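Local coordinates for ribonucleotide monophosphatase NagD (Escherichia coli, PDB 2C4N), which hydrolyses ribonucleoside 5'-monophosphates to ribonucleosides and phosphate with the help of a divalent metal ion, normally magnesium, at residues 162-165 with 170-173; 77-82 with 139-144; 112-117 with 128-133. All coordinates share one frame; numbering follows the deposited sequence.

Contact 1 (162-165 with 170-173); sequences GIEK and KPFY
Between these two segments, OE1 of Glu164 is approached by carbon, not by a hydrogen-bond donor. The aliphatic chain of Lys170 passes closest, with its CG 3.1 Å from OE1 of Glu164. Its extended run beyond CG keeps CD and CE alongside the oxygen, both 3.9 Å from OE1 of Glu164. The ammonium NZ ends 5.2 Å from OE1 of Glu164, too far for a salt bridge, though the opposite charges would be expected to attract. On Glu164, CG stands anti to the carbonyl carbon (chi1 -58°), and the extended chain beyond carries the carboxylate off helix 156-167 to the loop residues that lead into strand 172-173. Helix and strand belong to one beta-alpha-beta unit, in which the chain returns to pair parallel beside strand 139-142. Pro171 meets Glu164 at about a right angle, its CD 3.7 Å from both OE1 and CD of Glu164. The proline's CG in turn lies over one face of the Tyr173 ring, offset toward the rim. Tyr173 comes from the direction opposite to Glu164, and its OH stops 3.5 Å from OE2 of Glu164, a near approach rather than a hydrogen bond, with carboxylate and ring planes 74° apart.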
ATOM      1  N   GLY A 162       7.035 -11.260  -5.287  1.00 16.36           N
ATOM      2  CA  GLY A 162       7.248 -12.286  -4.280  1.00 18.02           C
ATOM      3  C   GLY A 162       8.500 -12.044  -3.456  1.00 17.61           C
ATOM      4  O   GLY A 162       8.516 -12.268  -2.246  1.00 18.13           O
ATOM      5  N   ILE A 163       9.558 -11.585  -4.117  1.00 19.23           N
ATOM      6  CA  ILE A 163      10.819 -11.300  -3.442  1.00 19.33           C
ATOM      7  C   ILE A 163      10.643 -10.168  -2.433  1.00 19.32           C
ATOM      8  O   ILE A 163      11.157 -10.236  -1.317  1.00 18.81           O
ATOM      9  CB  ILE A 163      11.914 -10.919  -4.469  1.00 18.56           C
ATOM     10  CG1 ILE A 163      12.150 -12.098  -5.423  1.00 18.62           C
ATOM     11  CG2 ILE A 163      13.205 -10.544  -3.751  1.00 17.62           C
ATOM     12  CD1 ILE A 163      12.889 -11.730  -6.702  1.00 16.03           C
ATOM     13  N   GLU A 164       9.909  -9.131  -2.826  1.00 16.46           N
ATOM     14  CA  GLU A 164       9.650  -7.989  -1.947  1.00 18.12           C
ATOM     15  C   GLU A 164       8.807  -8.414  -0.745  1.00 19.34           C
ATOM     16  O   GLU A 164       9.066  -8.006   0.386  1.00 19.02           O
ATOM     17  CB  GLU A 164       8.899  -6.883  -2.705  1.00 24.44           C
ATOM     18  CG  GLU A 164       9.615  -6.358  -3.932  1.00 28.84           C
ATOM     19  CD  GLU A 164       8.818  -5.300  -4.668  1.00 31.87           C
ATOM     20  OE1 GLU A 164       8.652  -4.188  -4.132  1.00 35.56           O
ATOM     21  OE2 GLU A 164       8.350  -5.580  -5.789  1.00 34.88           O
ATOM     22  N   LYS A 165       7.795  -9.234  -1.006  1.00 20.24           N
ATOM     23  CA  LYS A 165       6.889  -9.721   0.036  1.00 22.49           C
ATOM     24  C   LYS A 165       7.628 -10.487   1.133  1.00 21.69           C
ATOM     25  O   LYS A 165       7.390 -10.279   2.323  1.00 22.77           O
ATOM     26  CB  LYS A 165       5.831 -10.635  -0.589  1.00 34.86           C
ATOM     27  CG  LYS A 165       4.418 -10.422  -0.075  1.00 41.65           C
ATOM     28  CD  LYS A 165       3.949  -9.015  -0.403  1.00 45.87           C
ATOM     29  CE  LYS A 165       2.458  -8.971  -0.698  1.00 48.94           C
ATOM     30  NZ  LYS A 165       2.046  -7.675  -1.317  1.00 50.24           N
ATOM     31  N   LYS A 170      12.148  -3.271  -1.157  1.00 19.84           N
ATOM     32  CA  LYS A 170      11.827  -2.964  -2.539  1.00 20.46           C
ATOM     33  C   LYS A 170      13.098  -2.703  -3.328  1.00 18.92           C
ATOM     34  O   LYS A 170      14.081  -2.197  -2.793  1.00 17.58           O
ATOM     35  CB  LYS A 170      10.899  -1.752  -2.603  1.00 36.39           C
ATOM     36  CG  LYS A 170       9.505  -2.051  -2.083  1.00 41.81           C
ATOM     37  CD  LYS A 170       8.594  -0.849  -2.197  1.00 46.90           C
ATOM     38  CE  LYS A 170       7.135  -1.264  -2.118  1.00 49.17           C
ATOM     39  NZ  LYS A 170       6.233  -0.079  -2.126  1.00 51.97           N
ATOM     40  N   PRO A 171      13.090  -3.041  -4.623  1.00 18.09           N
ATOM     41  CA  PRO A 171      14.288  -2.814  -5.425  1.00 18.19           C
ATOM     42  C   PRO A 171      14.317  -1.417  -5.997  1.00 16.18           C
ATOM     43  O   PRO A 171      13.324  -0.686  -5.956  1.00 14.95           O
ATOM     44  CB  PRO A 171      14.145  -3.845  -6.534  1.00 19.10           C
ATOM     45  CG  PRO A 171      12.651  -3.757  -6.827  1.00 20.36           C
ATOM     46  CD  PRO A 171      12.039  -3.710  -5.418  1.00 19.15           C
ATOM     47  N   PHE A 172      15.472  -1.054  -6.528  1.00 18.63           N
ATOM     48  CA  PHE A 172      15.630   0.211  -7.200  1.00 18.30           C
ATOM     49  C   PHE A 172      15.341  -0.183  -8.646  1.00 17.36           C
ATOM     50  O   PHE A 172      16.057  -1.019  -9.212  1.00 16.53           O
ATOM     51  CB  PHE A 172      17.069   0.719  -7.096  1.00 27.62           C
ATOM     52  CG  PHE A 172      17.342   1.927  -7.951  1.00 32.40           C
ATOM     53  CD1 PHE A 172      16.874   3.185  -7.576  1.00 34.37           C
ATOM     54  CD2 PHE A 172      18.027   1.802  -9.156  1.00 34.91           C
ATOM     55  CE1 PHE A 172      17.085   4.294  -8.390  1.00 34.96           C
ATOM     56  CE2 PHE A 172      18.242   2.906  -9.974  1.00 38.43           C
ATOM     57  CZ  PHE A 172      17.771   4.151  -9.592  1.00 36.89           C
ATOM     58  N   TYR A 173      14.285   0.379  -9.228  1.00 14.93           N
ATOM     59  CA  TYR A 173      13.939   0.087 -10.615  1.00 14.53           C
ATOM     60  C   TYR A 173      14.725   1.046 -11.495  1.00 15.50           C
ATOM     61  O   TYR A 173      14.665   2.263 -11.314  1.00 16.60           O
ATOM     62  CB  TYR A 173      12.435   0.265 -10.864  1.00 16.51           C
ATOM     63  CG  TYR A 173      11.578  -0.851 -10.304  1.00 17.06           C
ATOM     64  CD1 TYR A 173      10.771  -0.648  -9.187  1.00 16.88           C
ATOM     65  CD2 TYR A 173      11.568  -2.108 -10.901  1.00 17.26           C
ATOM     66  CE1 TYR A 173       9.971  -1.675  -8.676  1.00 17.36           C
ATOM     67  CE2 TYR A 173      10.777  -3.140 -10.401  1.00 17.56           C
ATOM     68  CZ  TYR A 173       9.981  -2.917  -9.292  1.00 18.33           C
ATOM     69  OH  TYR A 173       9.208  -3.949  -8.808  1.00 19.64           O
TER

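Contact 2 (77-82 with 139-144); sequences DFLRRQ and RFIATN
This is a buried helix-on-sheet contact, closed by a polar clasp at one end: the last turn of helix 71-80 and the residues after it lie over strand 139-142. The apolar part centres on Ile141. Phe78, its CG anti to the backbone N (chi1 171°), sends its ring down at the strand, and CE1 of Phe78 meets CD1 of Ile141 at 4.0 Å, the two side chains arriving from opposite directions. Beside it, CD2 of Leu79 stands 4.4 Å from CG1 of Ile141. The clasp is Gln82, whose chain bends at chi2 (-52°) and folds the amide back over the Phe78 ring, with NE2 above the ring centre. NE2 of Gln82 donates to O of Phe78 at 3.0 Å, while OE1 of Gln82 receives NH2 of Arg139 at 2.9 Å. The arginine comes from above the plane of the amide carbonyl, its guanidinium turned 84° to the amide and offering its edge. A water joins OE1 of Gln82 to NH1 of Arg139. NH2 of Arg139 also binds the Pro234 carbonyl of a neighbouring subunit, whose Phe211 meets the Phe78 ring. With an alanine at Gln82, NH2 of Arg139 and the water would probably lose their acceptor on this segment, and the carbonyl of Phe78 its amide donor, leaving a gap over the ring. Helices laid on a parallel sheet in this way are typical of the alpha/beta cap domain of NagD-type HAD phosphatases.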
ATOM      1  N   ASP A  77      24.852  -0.420 -17.340  1.00 18.05           N
ATOM      2  CA  ASP A  77      25.549   0.858 -17.239  1.00 18.21           C
ATOM      3  C   ASP A  77      25.524   1.367 -15.807  1.00 19.28           C
ATOM      4  O   ASP A  77      26.484   1.971 -15.338  1.00 19.26           O
ATOM      5  CB  ASP A  77      24.921   1.907 -18.160  1.00 23.42           C
ATOM      6  CG  ASP A  77      25.324   1.728 -19.613  1.00 25.61           C
ATOM      7  OD1 ASP A  77      26.386   1.122 -19.863  1.00 27.46           O
ATOM      8  OD2 ASP A  77      24.593   2.210 -20.504  1.00 27.13           O
ATOM      9  N   PHE A  78      24.413   1.124 -15.120  1.00 19.73           N
ATOM     10  CA  PHE A  78      24.262   1.536 -13.731  1.00 21.81           C
ATOM     11  C   PHE A  78      25.251   0.779 -12.845  1.00 21.73           C
ATOM     12  O   PHE A  78      25.938   1.369 -12.014  1.00 21.96           O
ATOM     13  CB  PHE A  78      22.821   1.266 -13.282  1.00 28.99           C
ATOM     14  CG  PHE A  78      22.589   1.443 -11.804  1.00 32.24           C
ATOM     15  CD1 PHE A  78      22.936   0.437 -10.903  1.00 34.26           C
ATOM     16  CD2 PHE A  78      22.019   2.614 -11.311  1.00 36.99           C
ATOM     17  CE1 PHE A  78      22.718   0.593  -9.536  1.00 34.40           C
ATOM     18  CE2 PHE A  78      21.797   2.778  -9.943  1.00 36.48           C
ATOM     19  CZ  PHE A  78      22.149   1.766  -9.054  1.00 35.79           C
ATOM     20  N   LEU A  79      25.327  -0.530 -13.046  1.00 21.29           N
ATOM     21  CA  LEU A  79      26.200  -1.393 -12.256  1.00 23.50           C
ATOM     22  C   LEU A  79      27.688  -1.258 -12.573  1.00 26.50           C
ATOM     23  O   LEU A  79      28.541  -1.528 -11.721  1.00 23.48           O
ATOM     24  CB  LEU A  79      25.750  -2.845 -12.426  1.00 21.60           C
ATOM     25  CG  LEU A  79      24.341  -3.103 -11.873  1.00 22.83           C
ATOM     26  CD1 LEU A  79      23.863  -4.492 -12.244  1.00 22.71           C
ATOM     27  CD2 LEU A  79      24.363  -2.923 -10.368  1.00 22.88           C
ATOM     28  N   ARG A  80      27.999  -0.854 -13.799  1.00 30.76           N
ATOM     29  CA  ARG A  80      29.387  -0.670 -14.206  1.00 36.56           C
ATOM     30  C   ARG A  80      30.077   0.287 -13.253  1.00 39.84           C
ATOM     31  O   ARG A  80      31.212   0.058 -12.843  1.00 40.67           O
ATOM     32  CB  ARG A  80      29.463  -0.081 -15.616  1.00 44.01           C
ATOM     33  CG  ARG A  80      29.676  -1.083 -16.724  1.00 45.80           C
ATOM     34  CD  ARG A  80      30.035  -0.367 -18.022  1.00 48.41           C
ATOM     35  NE  ARG A  80      30.177  -1.307 -19.128  1.00 50.37           N
ATOM     36  CZ  ARG A  80      29.166  -1.793 -19.837  1.00 50.63           C
ATOM     37  NH1 ARG A  80      27.921  -1.423 -19.571  1.00 49.38           N
ATOM     38  NH2 ARG A  80      29.408  -2.663 -20.807  1.00 52.65           N
ATOM     39  N   ARG A  81      29.371   1.358 -12.903  1.00 55.86           N
ATOM     40  CA  ARG A  81      29.906   2.387 -12.021  1.00 60.37           C
ATOM     41  C   ARG A  81      29.827   2.024 -10.544  1.00 61.37           C
ATOM     42  O   ARG A  81      30.093   2.862  -9.686  1.00 61.08           O
ATOM     43  CB  ARG A  81      29.160   3.710 -12.236  1.00 62.71           C
ATOM     44  CG  ARG A  81      28.308   3.789 -13.505  1.00 70.65           C
ATOM     45  CD  ARG A  81      28.756   4.937 -14.409  1.00 79.46           C
ATOM     46  NE  ARG A  81      27.692   5.432 -15.285  1.00 88.59           N
ATOM     47  CZ  ARG A  81      26.712   6.240 -14.892  1.00 93.52           C
ATOM     48  NH1 ARG A  81      26.655   6.650 -13.633  1.00 96.63           N
ATOM     49  NH2 ARG A  81      25.796   6.653 -15.759  1.00 97.21           N
ATOM     50  N   GLN A  82      29.461   0.784 -10.241  1.00 43.80           N
ATOM     51  CA  GLN A  82      29.347   0.379  -8.847  1.00 43.35           C
ATOM     52  C   GLN A  82      30.491  -0.504  -8.380  1.00 42.77           C
ATOM     53  O   GLN A  82      31.139  -1.180  -9.174  1.00 40.89           O
ATOM     54  CB  GLN A  82      28.028  -0.363  -8.604  1.00 49.39           C
ATOM     55  CG  GLN A  82      26.767   0.372  -9.043  1.00 49.37           C
ATOM     56  CD  GLN A  82      26.668   1.785  -8.505  1.00 49.07           C
ATOM     57  OE1 GLN A  82      26.953   2.038  -7.337  1.00 49.02           O
ATOM     58  NE2 GLN A  82      26.246   2.715  -9.358  1.00 49.49           N
ATOM     59  N   ARG A 139      22.314  -5.780  -2.458  1.00 19.66           N
ATOM     60  CA  ARG A 139      21.745  -4.610  -3.122  1.00 19.12           C
ATOM     61  C   ARG A 139      20.723  -5.091  -4.161  1.00 18.08           C
ATOM     62  O   ARG A 139      21.060  -5.804  -5.111  1.00 18.09           O
ATOM     63  CB  ARG A 139      22.870  -3.780  -3.756  1.00 17.74           C
ATOM     64  CG  ARG A 139      23.820  -3.203  -2.694  1.00 22.16           C
ATOM     65  CD  ARG A 139      25.087  -2.596  -3.290  1.00 24.88           C
ATOM     66  NE  ARG A 139      24.819  -1.434  -4.135  1.00 28.67           N
ATOM     67  CZ  ARG A 139      25.767  -0.685  -4.693  1.00 30.13           C
ATOM     68  NH1 ARG A 139      27.044  -0.980  -4.493  1.00 29.61           N
ATOM     69  NH2 ARG A 139      25.442   0.353  -5.451  1.00 29.94           N
ATOM     70  N   PHE A 140      19.471  -4.687  -3.953  1.00 16.85           N
ATOM     71  CA  PHE A 140      18.323  -5.083  -4.772  1.00 14.98           C
ATOM     72  C   PHE A 140      18.039  -4.134  -5.955  1.00 14.19           C
ATOM     73  O   PHE A 140      17.572  -3.010  -5.769  1.00 14.67           O
ATOM     74  CB  PHE A 140      17.112  -5.177  -3.827  1.00 15.46           C
ATOM     75  CG  PHE A 140      15.924  -5.931  -4.381  1.00 15.41           C
ATOM     76  CD1 PHE A 140      16.022  -6.731  -5.519  1.00 15.18           C
ATOM     77  CD2 PHE A 140      14.698  -5.856  -3.720  1.00 16.39           C
ATOM     78  CE1 PHE A 140      14.910  -7.444  -5.991  1.00 19.33           C
ATOM     79  CE2 PHE A 140      13.583  -6.561  -4.177  1.00 17.20           C
ATOM     80  CZ  PHE A 140      13.685  -7.358  -5.314  1.00 17.12           C
ATOM     81  N   ILE A 141      18.327  -4.607  -7.168  1.00 13.18           N
ATOM     82  CA  ILE A 141      18.133  -3.825  -8.391  1.00 13.63           C
ATOM     83  C   ILE A 141      17.215  -4.576  -9.353  1.00 13.34           C
ATOM     84  O   ILE A 141      17.321  -5.795  -9.493  1.00 13.87           O
ATOM     85  CB  ILE A 141      19.473  -3.603  -9.146  1.00 19.82           C
ATOM     86  CG1 ILE A 141      20.577  -3.179  -8.174  1.00 22.48           C
ATOM     87  CG2 ILE A 141      19.282  -2.566 -10.237  1.00 20.03           C
ATOM     88  CD1 ILE A 141      20.330  -1.860  -7.493  1.00 22.78           C
ATOM     89  N   ALA A 142      16.336  -3.845 -10.034  1.00 13.34           N
ATOM     90  CA  ALA A 142      15.415  -4.456 -10.990  1.00 13.29           C
ATOM     91  C   ALA A 142      15.395  -3.615 -12.264  1.00 13.32           C
ATOM     92  O   ALA A 142      15.479  -2.388 -12.204  1.00 13.85           O
ATOM     93  CB  ALA A 142      14.013  -4.552 -10.389  1.00 15.63           C
ATOM     94  N   THR A 143      15.274  -4.267 -13.416  1.00 12.14           N
ATOM     95  CA  THR A 143      15.285  -3.544 -14.686  1.00 13.52           C
ATOM     96  C   THR A 143      14.110  -2.599 -14.930  1.00 12.37           C
ATOM     97  O   THR A 143      14.310  -1.468 -15.367  1.00 14.12           O
ATOM     98  CB  THR A 143      15.405  -4.518 -15.892  1.00 13.61           C
ATOM     99  OG1 THR A 143      14.313  -5.441 -15.891  1.00 13.58           O
ATOM    100  CG2 THR A 143      16.713  -5.286 -15.824  1.00 12.00           C
ATOM    101  N   ASN A 144      12.887  -3.042 -14.655  1.00 14.50           N
ATOM    102  CA  ASN A 144      11.722  -2.188 -14.888  1.00 14.52           C
ATOM    103  C   ASN A 144      10.544  -2.597 -13.998  1.00 14.60           C
ATOM    104  O   ASN A 144      10.368  -3.772 -13.696  1.00 13.54           O
ATOM    105  CB  ASN A 144      11.326  -2.237 -16.375  1.00 15.27           C
ATOM    106  CG  ASN A 144      10.989  -3.645 -16.856  1.00 14.37           C
ATOM    107  OD1 ASN A 144      11.816  -4.557 -16.798  1.00 15.32           O
ATOM    108  ND2 ASN A 144       9.764  -3.820 -17.341  1.00 16.29           N
TER
HETATM  109  O   HOH W   1      28.895   1.214  -5.306  1.00 42.86           O

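Contact 3 (112-117 with 128-133); sequences DFVIVG and HKAAYF
Val114 presents its two methyls to separate residues of helix 124-135, one to Ala130 and one to Phe133. With CG1 anti to the backbone N (chi1 164°), the valine turns its two methyls to the helix: CG1 of Val114 meets CB of Ala130 at 3.9 Å, and CG2 of Val114 presses against CB of Phe133 at 3.4 Å, a tight carbon-carbon approach. The same CG2 of Val114 lies 4.0 Å from the backbone O of Ala130, a methyl touching main chain and side chain alike. The two contacted residues are three apart, roughly one turn; of the two, Phe133 aims its CB at the strand, while the Ala130 methyl points to the side. Val114 and Phe133 cross at about a right angle. It is the base of the phenylalanine that bears on the valine, because its CG stands anti to the carbonyl carbon (chi1 -66°) and the ring is carried off from the strand segment to meet Tyr88 of strand 86-90, the ring planes about 55° apart. The small alanine side chain is consistent with the close approach of the backbones, the CA atoms of Val114 and Ala130 being 6.2 Å apart. His128 meets Tyr153, and Tyr132 packs on Phe152, of a neighbouring subunit. Strand 105-116 and helix 124-135 form the first half of a beta-alpha-beta crossover completed by strand 139-142, whose Phe140 touches Val114, while Ile163 of helix 156-167 packs against Ala130.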
ATOM      1  N   ASP A 112      26.887  -9.559  -4.260  1.00 20.67           N
ATOM      2  CA  ASP A 112      26.795  -8.185  -3.774  1.00 19.25           C
ATOM      3  C   ASP A 112      25.421  -7.625  -4.142  1.00 18.61           C
ATOM      4  O   ASP A 112      24.834  -6.847  -3.389  1.00 18.51           O
ATOM      5  CB  ASP A 112      27.871  -7.309  -4.421  1.00 23.96           C
ATOM      6  CG  ASP A 112      29.276  -7.807  -4.148  1.00 27.35           C
ATOM      7  OD1 ASP A 112      29.633  -7.953  -2.960  1.00 26.91           O
ATOM      8  OD2 ASP A 112      30.026  -8.041  -5.120  1.00 29.25           O
ATOM      9  N   PHE A 113      24.934  -8.029  -5.312  1.00 18.09           N
ATOM     10  CA  PHE A 113      23.644  -7.583  -5.831  1.00 17.37           C
ATOM     11  C   PHE A 113      22.710  -8.729  -6.172  1.00 17.36           C
ATOM     12  O   PHE A 113      23.147  -9.843  -6.458  1.00 17.48           O
ATOM     13  CB  PHE A 113      23.801  -6.812  -7.149  1.00 17.69           C
ATOM     14  CG  PHE A 113      24.726  -5.648  -7.086  1.00 18.23           C
ATOM     15  CD1 PHE A 113      26.104  -5.831  -7.162  1.00 17.72           C
ATOM     16  CD2 PHE A 113      24.220  -4.360  -6.982  1.00 19.16           C
ATOM     17  CE1 PHE A 113      26.964  -4.744  -7.138  1.00 19.91           C
ATOM     18  CE2 PHE A 113      25.073  -3.263  -6.956  1.00 19.48           C
ATOM     19  CZ  PHE A 113      26.452  -3.459  -7.035  1.00 17.82           C
ATOM     20  N   VAL A 114      21.417  -8.421  -6.158  1.00 15.95           N
ATOM     21  CA  VAL A 114      20.375  -9.349  -6.580  1.00 14.96           C
ATOM     22  C   VAL A 114      19.770  -8.514  -7.703  1.00 15.87           C
ATOM     23  O   VAL A 114      19.284  -7.405  -7.466  1.00 15.35           O
ATOM     24  CB  VAL A 114      19.307  -9.603  -5.497  1.00 15.11           C
ATOM     25  CG1 VAL A 114      18.067 -10.246  -6.133  1.00 15.69           C
ATOM     26  CG2 VAL A 114      19.865 -10.535  -4.427  1.00 14.67           C
ATOM     27  N   ILE A 115      19.835  -9.020  -8.928  1.00 14.27           N
ATOM     28  CA  ILE A 115      19.322  -8.288 -10.071  1.00 13.51           C
ATOM     29  C   ILE A 115      18.177  -9.055 -10.703  1.00 13.11           C
ATOM     30  O   ILE A 115      18.325 -10.221 -11.060  1.00 14.76           O
ATOM     31  CB  ILE A 115      20.420  -8.085 -11.125  1.00 16.86           C
ATOM     32  CG1 ILE A 115      21.649  -7.446 -10.470  1.00 17.64           C
ATOM     33  CG2 ILE A 115      19.892  -7.228 -12.261  1.00 16.38           C
ATOM     34  CD1 ILE A 115      22.865  -7.420 -11.357  1.00 22.31           C
ATOM     35  N   VAL A 116      17.037  -8.391 -10.841  1.00 14.40           N
ATOM     36  CA  VAL A 116      15.872  -9.025 -11.425  1.00 14.47           C
ATOM     37  C   VAL A 116      15.479  -8.367 -12.738  1.00 13.64           C
ATOM     38  O   VAL A 116      15.309  -7.148 -12.816  1.00 14.45           O
ATOM     39  CB  VAL A 116      14.649  -8.969 -10.469  1.00 15.50           C
ATOM     40  CG1 VAL A 116      13.468  -9.726 -11.081  1.00 15.60           C
ATOM     41  CG2 VAL A 116      15.018  -9.558  -9.111  1.00 15.50           C
ATOM     42  N   GLY A 117      15.358  -9.188 -13.773  1.00 12.61           N
ATOM     43  CA  GLY A 117      14.944  -8.703 -15.078  1.00 14.76           C
ATOM     44  C   GLY A 117      13.703  -9.498 -15.431  1.00 16.89           C
ATOM     45  O   GLY A 117      12.691  -9.410 -14.737  1.00 16.92           O
ATOM     46  N   HIS A 128      13.084 -17.763  -3.776  1.00 17.87           N
ATOM     47  CA  HIS A 128      13.653 -18.098  -2.477  1.00 18.19           C
ATOM     48  C   HIS A 128      15.051 -17.510  -2.306  1.00 17.96           C
ATOM     49  O   HIS A 128      15.317 -16.786  -1.350  1.00 16.77           O
ATOM     50  CB  HIS A 128      13.709 -19.623  -2.316  1.00 21.44           C
ATOM     51  CG  HIS A 128      14.431 -20.079  -1.086  1.00 23.45           C
ATOM     52  ND1 HIS A 128      15.203 -21.221  -1.060  1.00 26.81           N
ATOM     53  CD2 HIS A 128      14.493 -19.556   0.161  1.00 24.22           C
ATOM     54  CE1 HIS A 128      15.713 -21.378   0.148  1.00 25.30           C
ATOM     55  NE2 HIS A 128      15.296 -20.382   0.908  1.00 25.95           N
ATOM     56  N   LYS A 129      15.947 -17.827  -3.235  1.00 19.86           N
ATOM     57  CA  LYS A 129      17.314 -17.326  -3.157  1.00 19.89           C
ATOM     58  C   LYS A 129      17.386 -15.809  -3.202  1.00 18.62           C
ATOM     59  O   LYS A 129      18.106 -15.196  -2.416  1.00 18.11           O
ATOM     60  CB  LYS A 129      18.169 -17.905  -4.283  1.00 26.42           C
ATOM     61  CG  LYS A 129      18.401 -19.404  -4.200  1.00 29.28           C
ATOM     62  CD  LYS A 129      19.469 -19.812  -5.205  1.00 34.44           C
ATOM     63  CE  LYS A 129      19.564 -21.317  -5.371  1.00 38.07           C
ATOM     64  NZ  LYS A 129      20.587 -21.670  -6.401  1.00 42.25           N
ATOM     65  N   ALA A 130      16.648 -15.205  -4.125  1.00 16.52           N
ATOM     66  CA  ALA A 130      16.645 -13.750  -4.245  1.00 17.33           C
ATOM     67  C   ALA A 130      16.168 -13.119  -2.941  1.00 17.12           C
ATOM     68  O   ALA A 130      16.768 -12.170  -2.445  1.00 16.21           O
ATOM     69  CB  ALA A 130      15.738 -13.319  -5.406  1.00 13.81           C
ATOM     70  N   ALA A 131      15.095 -13.667  -2.378  1.00 18.35           N
ATOM     71  CA  ALA A 131      14.548 -13.145  -1.129  1.00 19.05           C
ATOM     72  C   ALA A 131      15.559 -13.305   0.006  1.00 18.84           C
ATOM     73  O   ALA A 131      15.738 -12.402   0.820  1.00 18.08           O
ATOM     74  CB  ALA A 131      13.244 -13.868  -0.782  1.00 21.09           C
ATOM     75  N   TYR A 132      16.216 -14.458   0.047  1.00 20.07           N
ATOM     76  CA  TYR A 132      17.221 -14.735   1.068  1.00 21.49           C
ATOM     77  C   TYR A 132      18.367 -13.724   1.001  1.00 20.72           C
ATOM     78  O   TYR A 132      18.768 -13.162   2.020  1.00 19.84           O
ATOM     79  CB  TYR A 132      17.772 -16.148   0.877  1.00 26.69           C
ATOM     80  CG  TYR A 132      18.942 -16.477   1.776  1.00 30.85           C
ATOM     81  CD1 TYR A 132      18.747 -16.830   3.111  1.00 33.68           C
ATOM     82  CD2 TYR A 132      20.247 -16.423   1.292  1.00 32.31           C
ATOM     83  CE1 TYR A 132      19.828 -17.123   3.945  1.00 35.14           C
ATOM     84  CE2 TYR A 132      21.333 -16.712   2.115  1.00 36.09           C
ATOM     85  CZ  TYR A 132      21.117 -17.062   3.437  1.00 36.62           C
ATOM     86  OH  TYR A 132      22.191 -17.351   4.248  1.00 40.42           O
ATOM     87  N   PHE A 133      18.896 -13.494  -0.199  1.00 19.98           N
ATOM     88  CA  PHE A 133      19.996 -12.546  -0.362  1.00 20.10           C
ATOM     89  C   PHE A 133      19.595 -11.105  -0.046  1.00 19.83           C
ATOM     90  O   PHE A 133      20.337 -10.377   0.616  1.00 19.70           O
ATOM     91  CB  PHE A 133      20.565 -12.620  -1.782  1.00 18.75           C
ATOM     92  CG  PHE A 133      21.234 -13.930  -2.102  1.00 21.92           C
ATOM     93  CD1 PHE A 133      22.191 -14.464  -1.241  1.00 21.23           C
ATOM     94  CD2 PHE A 133      20.917 -14.625  -3.268  1.00 21.23           C
ATOM     95  CE1 PHE A 133      22.822 -15.674  -1.538  1.00 23.44           C
ATOM     96  CE2 PHE A 133      21.544 -15.837  -3.574  1.00 23.83           C
ATOM     97  CZ  PHE A 133      22.499 -16.361  -2.704  1.00 21.70           C
TER

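Overall arrangement
All three contacts are built round one parallel sheet, in which strands 105-116, 139-142 and 172-173 are consecutive neighbours. Contact 2 packs a helix on one face; contacts 1 and 3 involve helices of the other, their centres about 9 Å apart, with Ile163 CD1 3.5 Å from Ala130 CB. Probable backbone hydrogen bonds tie the strands: Arg139 O to Val114 N (2.8 Å) for contacts 2 and 3, Phe172 N to Phe140 O (3.0 Å) for contacts 1 and 2. Contact 3 nests in the loop closed by contact 2. In contact 1 the Tyr173 side chain is about 7 Å from those of Asn43, which probably binds substrate, and Asp146, thought to confer specificity; Asn144 of contact 2 hydrogen-bonds Asp146.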